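Local coordinates for TIR-NB-LRR type resistance protein RPV1 (Vitis rotundifolia, PDB 5KU7) that belongs to the TIR-NB-LRR class of plant disease resistance proteins, intracellular immune receptors, here represented by its TIR domain, at residues 81-84 against 85-89; 128-131 against 132-135; 104-107 against 108-112. All coordinates share one frame; numbering follows the deposited sequence.

Interaction 1: residues 81-84 against 85-89; sequences ELVK and IMECQ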
loop_
_atom_site.group_PDB
_atom_site.type_symbol
_atom_site.label_atom_id
_atom_site.label_comp_id
_atom_site.label_asym_id
_atom_site.label_seq_id
_atom_site.Cartn_x
_atom_site.Cartn_y
_atom_site.Cartn_z
ATOM N N GLU A 81 1.415 -11.135 21.623
ATOM C CA GLU A 81 0.223 -10.393 21.228
ATOM C C GLU A 81 -0.917 -11.313 20.832
ATOM O O GLU A 81 -2.059 -11.172 21.285
ATOM C CB GLU A 81 0.548 -9.483 20.049
ATOM C CG GLU A 81 -0.209 -8.201 20.044
ATOM C CD GLU A 81 0.434 -7.184 19.146
ATOM O OE1 GLU A 81 0.292 -7.317 17.906
ATOM O OE2 GLU A 81 1.116 -6.273 19.682
ATOM N N LEU A 82 -0.580 -12.247 19.955
ATOM C CA LEU A 82 -1.537 -13.179 19.398
ATOM C C LEU A 82 -2.126 -14.093 20.449
ATOM O O LEU A 82 -3.308 -14.428 20.382
ATOM C CB LEU A 82 -0.878 -14.024 18.302
ATOM C CG LEU A 82 -1.835 -14.947 17.550
ATOM C CD1 LEU A 82 -2.974 -14.156 16.913
ATOM C CD2 LEU A 82 -1.078 -15.761 16.518
ATOM N N VAL A 83 -1.305 -14.513 21.408
ATOM C CA VAL A 83 -1.788 -15.368 22.504
ATOM C C VAL A 83 -2.841 -14.633 23.318
ATOM O O VAL A 83 -3.890 -15.184 23.628
ATOM C CB VAL A 83 -0.653 -15.820 23.431
ATOM C CG1 VAL A 83 -1.223 -16.541 24.653
ATOM C CG2 VAL A 83 0.317 -16.726 22.683
ATOM N N LYS A 84 -2.555 -13.379 23.659
ATOM C CA LYS A 84 -3.509 -12.543 24.379
ATOM C C LYS A 84 -4.816 -12.412 23.606
ATOM O O LYS A 84 -5.896 -12.514 24.176
ATOM C CB LYS A 84 -2.934 -11.144 24.628
ATOM C CG LYS A 84 -3.893 -10.242 25.386
ATOM C CD LYS A 84 -4.141 -10.815 26.827
ATOM C CE LYS A 84 -5.113 -9.944 27.616
ATOM N NZ LYS A 84 -5.256 -10.380 29.055
ATOM N N ILE A 85 -4.700 -12.178 22.305
ATOM C CA ILE A 85 -5.851 -12.019 21.427
ATOM C C ILE A 85 -6.733 -13.254 21.444
ATOM O O ILE A 85 -7.953 -13.165 21.534
ATOM C CB ILE A 85 -5.393 -11.731 19.979
ATOM C CG1 ILE A 85 -4.866 -10.299 19.884
ATOM C CG2 ILE A 85 -6.527 -11.944 18.995
ATOM C CD1 ILE A 85 -3.999 -10.022 18.657
ATOM N N MET A 86 -6.104 -14.415 21.368
ATOM C CA MET A 86 -6.852 -15.654 21.346
ATOM C C MET A 86 -7.463 -15.991 22.709
ATOM O O MET A 86 -8.531 -16.608 22.777
ATOM C CB MET A 86 -5.950 -16.774 20.851
ATOM C CG MET A 86 -5.460 -16.545 19.423
ATOM S SD MET A 86 -6.801 -16.157 18.263
ATOM C CE MET A 86 -7.783 -17.646 18.382
ATOM N N GLU A 87 -6.785 -15.587 23.786
ATOM C CA GLU A 87 -7.308 -15.742 25.149
ATOM C C GLU A 87 -8.570 -14.907 25.359
ATOM O O GLU A 87 -9.526 -15.359 25.986
ATOM C CB GLU A 87 -6.236 -15.357 26.173
ATOM C CG GLU A 87 -5.070 -16.333 26.231
ATOM C CD GLU A 87 -4.037 -15.968 27.274
ATOM O OE1 GLU A 87 -4.148 -14.878 27.874
ATOM O OE2 GLU A 87 -3.116 -16.781 27.496
ATOM N N CYS A 88 -8.563 -13.677 24.853
ATOM C CA CYS A 88 -9.732 -12.801 24.950
ATOM C C CYS A 88 -10.853 -13.364 24.107
ATOM O O CYS A 88 -12.021 -13.033 24.292
ATOM C CB CYS A 88 -9.414 -11.387 24.468
ATOM S SG CYS A 88 -8.203 -10.543 25.456
ATOM N N GLN A 89 -10.469 -14.211 23.164
ATOM C CA GLN A 89 -11.404 -14.818 22.241
ATOM C C GLN A 89 -12.191 -15.921 22.935
ATOM O O GLN A 89 -13.402 -16.020 22.769
ATOM C CB GLN A 89 -10.638 -15.348 21.035
ATOM C CG GLN A 89 -11.399 -15.324 19.752
ATOM C CD GLN A 89 -11.795 -16.688 19.294
ATOM O OE1 GLN A 89 -11.738 -17.646 20.056
ATOM N NE2 GLN A 89 -12.151 -16.800 18.022
#
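Glu87 N donates to Val83 O at 2.9 Å, one of four successive i to i+4 bonds that tie residues 81-84 to 85-89. Cys88 N reaches Lys84 O at 3.0 Å with an N-H...O angle of 159°, and Ile85 N and Met86 N are held likewise by Glu81 O and Leu82 O. Among the charged ends, Lys84 NZ stands 4.8 Å from Glu87 OE1, too far for a salt bridge. Lys84 has its salt bridge with Glu59 instead; Glu87 is paired with Arg132, but modelled implausibly close, so the detail of that pairing is doubtful. Glu81 OE1 is hydrogen-bonded to Ser13 OG. This is about two and a half turns of helix 76-91, the crossover helix of a right-handed beta-alpha-beta unit between the parallel strands 61-68 and 95-101 of the TIR domain. Glu87 has CG beside its own N and opposite its carbonyl carbon (chi1 -69°), which lays the chain back along the helix: CG sits 3.1 Å from Val83 O, and OE2 comes within 3.4 Å of Val83 CG1. The methyl thus flanks the carboxylate without bonding to it. Lys84 folds at chi2 (64°), turning its chain along the helix until CE lies 3.8 Å from Cys88 SG. On the inward side Leu82 CD1 and Met86 CG approach to 4.3 Å. Ile85 CG1 lies 3.3 Å from the carbonyl oxygen Glu81 O. Leu82 and Ile85 continue onto strand 61-68, whereas Val83 faces Trp133 and Ala136 of helix 130-141.

Interaction 2: residues 128-131 against 132-135; sequences DKIP and RWRT
Lys129 lies over one face of the Trp133 indole. Its CB stands 3.8 Å from the centroid of the six-membered ring and only 7° off the ring normal, which is the geometry of a CH-pi contact. The chain does not run straight out past the ring: a bend at chi3 (60°) brings CE back to 3.4 Å from Trp133 CZ2, so the aliphatic part touches the indole twice. From there the polar ends converge on a single residue outside the segments, Asp80, which takes a salt bridge from Lys129 NZ on OD2 and a hydrogen bond from Trp133 NE1 on OD1. Ile130 and Arg134, one turn apart, run alongside each other in the same direction. CG2 of Ile130 meets Arg134 CG at 3.7 Å and lies equally far from Arg134 NH1. Arg134 NE probably bonds Gln111, and its guanidinium makes a cation-pi contact with Phe119 of helix 113-122. Beneath the side chains, Arg134 N donates to Ile130 O at 2.8 Å, while the longer bond from Trp133 N to Lys129 O measures 3.3 Å. Pro131 O has two donors from one residue, Thr135 N at 2.9 Å and Thr135 OG1 at 3.1 Å, arriving from opposite faces of the carbonyl plane. Near the start of helix 130-141, the indole is therefore fixed both over its face and through its N-H, and the shared carboxylate probably offsets the lysine charge held beside the indole.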
loop_
_atom_site.group_PDB
_atom_site.type_symbol
_atom_site.label_atom_id
_atom_site.label_comp_id
_atom_site.label_asym_id
_atom_site.label_seq_id
_atom_site.Cartn_x
_atom_site.Cartn_y
_atom_site.Cartn_z
ATOM N N ASP A 128 10.112 -22.983 26.055
ATOM C CA ASP A 128 8.949 -23.181 26.911
ATOM C C ASP A 128 7.710 -22.408 26.461
ATOM O O ASP A 128 6.595 -22.780 26.801
ATOM C CB ASP A 128 9.299 -22.805 28.355
ATOM C CG ASP A 128 10.136 -21.543 28.443
ATOM O OD1 ASP A 128 9.572 -20.474 28.765
ATOM O OD2 ASP A 128 11.359 -21.625 28.185
ATOM N N LYS A 129 7.902 -21.342 25.693
ATOM C CA LYS A 129 6.779 -20.535 25.225
ATOM C C LYS A 129 6.218 -21.041 23.899
ATOM O O LYS A 129 5.089 -20.724 23.541
ATOM C CB LYS A 129 7.204 -19.068 25.094
ATOM C CG LYS A 129 7.601 -18.439 26.418
ATOM C CD LYS A 129 7.873 -16.954 26.273
ATOM C CE LYS A 129 6.660 -16.193 25.772
ATOM N NZ LYS A 129 6.983 -14.738 25.629
ATOM N N ILE A 130 7.013 -21.838 23.190
ATOM C CA ILE A 130 6.670 -22.340 21.851
ATOM C C ILE A 130 5.295 -23.017 21.704
ATOM O O ILE A 130 4.582 -22.762 20.731
ATOM C CB ILE A 130 7.744 -23.329 21.367
ATOM C CG1 ILE A 130 9.004 -22.565 20.953
ATOM C CG2 ILE A 130 7.207 -24.193 20.224
ATOM C CD1 ILE A 130 10.101 -23.433 20.384
ATOM N N PRO A 131 4.926 -23.893 22.652
ATOM C CA PRO A 131 3.617 -24.568 22.607
ATOM C C PRO A 131 2.392 -23.633 22.508
ATOM O O PRO A 131 1.566 -23.830 21.613
ATOM C CB PRO A 131 3.593 -25.347 23.927
ATOM C CG PRO A 131 5.020 -25.644 24.187
ATOM C CD PRO A 131 5.770 -24.420 23.739
ATOM N N ARG A 132 2.261 -22.657 23.408
ATOM C CA ARG A 132 1.122 -21.736 23.375
ATOM C C ARG A 132 1.175 -20.825 22.144
ATOM O O ARG A 132 0.143 -20.342 21.657
ATOM C CB ARG A 132 1.057 -20.920 24.667
ATOM C CG ARG A 132 0.644 -21.785 25.855
ATOM C CD ARG A 132 0.199 -20.986 27.063
ATOM N NE ARG A 132 -1.017 -20.238 26.769
ATOM C CZ ARG A 132 -1.832 -19.741 27.691
ATOM N NH1 ARG A 132 -1.586 -19.947 28.981
ATOM N NH2 ARG A 132 -2.914 -19.070 27.318
ATOM N N TRP A 133 2.392 -20.591 21.656
ATOM C CA TRP A 133 2.616 -19.811 20.449
ATOM C C TRP A 133 2.088 -20.596 19.254
ATOM O O TRP A 133 1.337 -20.066 18.434
ATOM C CB TRP A 133 4.102 -19.498 20.263
ATOM C CG TRP A 133 4.609 -18.321 21.038
ATOM C CD1 TRP A 133 3.865 -17.360 21.664
ATOM C CD2 TRP A 133 5.983 -17.977 21.270
ATOM N NE1 TRP A 133 4.693 -16.441 22.274
ATOM C CE2 TRP A 133 5.996 -16.798 22.045
ATOM C CE3 TRP A 133 7.205 -18.550 20.896
ATOM C CZ2 TRP A 133 7.183 -16.186 22.453
ATOM C CZ3 TRP A 133 8.386 -17.936 21.304
ATOM C CH2 TRP A 133 8.364 -16.770 22.074
ATOM N N ARG A 134 2.487 -21.867 19.175
ATOM C CA ARG A 134 2.060 -22.753 18.095
ATOM C C ARG A 134 0.546 -22.906 18.117
ATOM O O ARG A 134 -0.110 -22.970 17.076
ATOM C CB ARG A 134 2.715 -24.135 18.218
ATOM C CG ARG A 134 4.230 -24.133 18.094
ATOM C CD ARG A 134 4.763 -25.507 17.695
ATOM N NE ARG A 134 5.188 -25.472 16.299
ATOM C CZ ARG A 134 6.453 -25.431 15.890
ATOM N NH1 ARG A 134 7.443 -25.458 16.778
ATOM N NH2 ARG A 134 6.725 -25.378 14.586
ATOM N N THR A 135 -0.004 -22.983 19.319
ATOM C CA THR A 135 -1.438 -23.131 19.479
ATOM C C THR A 135 -2.176 -21.880 18.994
ATOM O O THR A 135 -3.180 -21.970 18.282
ATOM C CB THR A 135 -1.790 -23.421 20.942
ATOM O OG1 THR A 135 -1.404 -24.762 21.252
ATOM C CG2 THR A 135 -3.275 -23.268 21.181
#

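Interaction 3: residues 104-107 against 108-112; sequences DPSH and VRKQE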
loop_
_atom_site.group_PDB
_atom_site.type_symbol
_atom_site.label_atom_id
_atom_site.label_comp_id
_atom_site.label_asym_id
_atom_site.label_seq_id
_atom_site.Cartn_x
_atom_site.Cartn_y
_atom_site.Cartn_z
ATOM N N ASP A 104 0.982 -18.056 2.833
ATOM C CA ASP A 104 0.077 -19.191 2.766
ATOM C C ASP A 104 -0.575 -19.431 4.122
ATOM O O ASP A 104 0.123 -19.639 5.112
ATOM C CB ASP A 104 0.835 -20.430 2.291
ATOM C CG ASP A 104 -0.078 -21.617 2.027
ATOM O OD1 ASP A 104 -1.094 -21.777 2.742
ATOM O OD2 ASP A 104 0.223 -22.391 1.093
ATOM N N PRO A 105 -1.922 -19.402 4.172
ATOM C CA PRO A 105 -2.625 -19.649 5.438
ATOM C C PRO A 105 -2.153 -20.939 6.122
ATOM O O PRO A 105 -2.061 -20.977 7.345
ATOM C CB PRO A 105 -4.094 -19.759 5.007
ATOM C CG PRO A 105 -4.186 -18.932 3.760
ATOM C CD PRO A 105 -2.851 -19.095 3.066
ATOM N N SER A 106 -1.833 -21.971 5.348
ATOM C CA SER A 106 -1.425 -23.243 5.946
ATOM C C SER A 106 -0.008 -23.170 6.535
ATOM O O SER A 106 0.309 -23.907 7.478
ATOM C CB SER A 106 -1.535 -24.396 4.932
ATOM O OG SER A 106 -0.581 -24.280 3.893
ATOM N N HIS A 107 0.832 -22.286 5.994
ATOM C CA HIS A 107 2.152 -22.032 6.587
ATOM C C HIS A 107 1.986 -21.489 8.005
ATOM O O HIS A 107 2.720 -21.864 8.920
ATOM C CB HIS A 107 2.967 -21.027 5.755
ATOM C CG HIS A 107 3.453 -21.572 4.446
ATOM N ND1 HIS A 107 4.303 -20.872 3.617
ATOM C CD2 HIS A 107 3.205 -22.751 3.823
ATOM C CE1 HIS A 107 4.567 -21.598 2.544
ATOM N NE2 HIS A 107 3.911 -22.741 2.644
ATOM N N VAL A 108 1.000 -20.618 8.186
ATOM C CA VAL A 108 0.711 -20.091 9.508
ATOM C C VAL A 108 0.151 -21.171 10.390
ATOM O O VAL A 108 0.624 -21.374 11.500
ATOM C CB VAL A 108 -0.305 -18.938 9.462
ATOM C CG1 VAL A 108 -0.556 -18.400 10.869
ATOM C CG2 VAL A 108 0.199 -17.841 8.555
ATOM N N ARG A 109 -0.827 -21.897 9.856
ATOM C CA ARG A 109 -1.552 -22.908 10.613
ATOM C C ARG A 109 -0.608 -23.996 11.084
ATOM O O ARG A 109 -0.739 -24.509 12.198
ATOM C CB ARG A 109 -2.678 -23.504 9.752
ATOM C CG ARG A 109 -3.706 -24.336 10.504
ATOM C CD ARG A 109 -4.885 -24.740 9.598
ATOM N NE ARG A 109 -4.464 -25.557 8.458
ATOM C CZ ARG A 109 -4.402 -25.119 7.201
ATOM N NH1 ARG A 109 -4.748 -23.868 6.904
ATOM N NH2 ARG A 109 -4.003 -25.941 6.235
ATOM N N LYS A 110 0.345 -24.339 10.227
ATOM C CA LYS A 110 1.226 -25.468 10.485
ATOM C C LYS A 110 2.654 -25.032 10.806
ATOM O O LYS A 110 3.506 -25.868 11.062
ATOM C CB LYS A 110 1.222 -26.429 9.287
ATOM C CG LYS A 110 -0.170 -26.993 8.965
ATOM C CD LYS A 110 -0.153 -28.124 7.939
ATOM C CE LYS A 110 0.295 -27.712 6.552
ATOM N NZ LYS A 110 0.303 -28.924 5.657
ATOM N N GLN A 111 2.906 -23.725 10.787
ATOM C CA GLN A 111 4.248 -23.190 11.008
ATOM C C GLN A 111 5.246 -23.782 10.032
ATOM O O GLN A 111 6.264 -24.341 10.441
ATOM C CB GLN A 111 4.711 -23.462 12.437
ATOM C CG GLN A 111 3.930 -22.690 13.461
ATOM C CD GLN A 111 2.810 -23.522 14.047
ATOM O OE1 GLN A 111 3.063 -24.523 14.701
ATOM N NE2 GLN A 111 1.563 -23.113 13.812
ATOM N N GLU A 112 4.924 -23.687 8.745
ATOM C CA GLU A 112 5.842 -24.060 7.674
ATOM C C GLU A 112 6.380 -22.802 7.009
ATOM O O GLU A 112 6.040 -21.687 7.412
ATOM C CB GLU A 112 5.150 -24.966 6.652
ATOM C CG GLU A 112 4.753 -26.321 7.231
ATOM C CD GLU A 112 3.857 -27.151 6.308
ATOM O OE1 GLU A 112 3.454 -26.652 5.229
ATOM O OE2 GLU A 112 3.570 -28.320 6.664
#
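Arg109 N donates to Pro105 O at 2.9 Å and Lys110 N to Ser106 O at 2.8 Å, while a longer, weak bond joins Val108 N to Asp104 O, within helix 105-110, which spans well under two turns. The Arg109 guanidinium lies with one face over Ser106 CA, and its NH2 comes 3.2 Å from Ser106 CB; the bend at chi3 (61°) folds the chain back there. Asp104 is the N-cap, its OD1 accepting from Ser106 N (2.7 Å); Ser106 OG adds a second bond to OD1 (2.8 Å) from the same face of the carboxylate. Asp104 CB also sits over the centre of the His107 ring, 3.5 Å above its plane. Glu112 CB approaches His107 CD2 at 4.1 Å, and its carboxylate plane is turned 56° from the imidazole. Glu112 OE2 makes a loose salt bridge with Lys110 NZ. Gln111 NE2 donates to Val108 O and also bonds Thr138, while OE1 is probably taken by Arg134, both of helix 130-141. Positive phi at Gln111, the bond from Glu112 N to His107 O at 2.9 Å and a weak one from Gln111 N to Val108 O together define a Schellman motif, closing the short helix that follows strand 95-101 of the TIR fold.

Overall arrangement
Interaction 2 touches both of the others: its centre is about 13 Å from that of interaction 1 and about 15 Å from that of interaction 3. Towards interaction 1, Val83 CG2 packs on Trp133 CD1 at 3.7 Å and Glu87 is paired with Arg132, although the modelled separation of that salt bridge is implausibly short. Towards interaction 3, Arg134 NE probably bonds Gln111 OE1 at 2.8 Å. Interactions 1 and 3 do not touch, their nearest atoms being about 6 Å apart. None of the segments contributes to the malonic acid pocket of Arg15, Gly16, Glu17 and Arg20; Ser13, the partner of Glu81, lies two residues before Arg15 of that pocket.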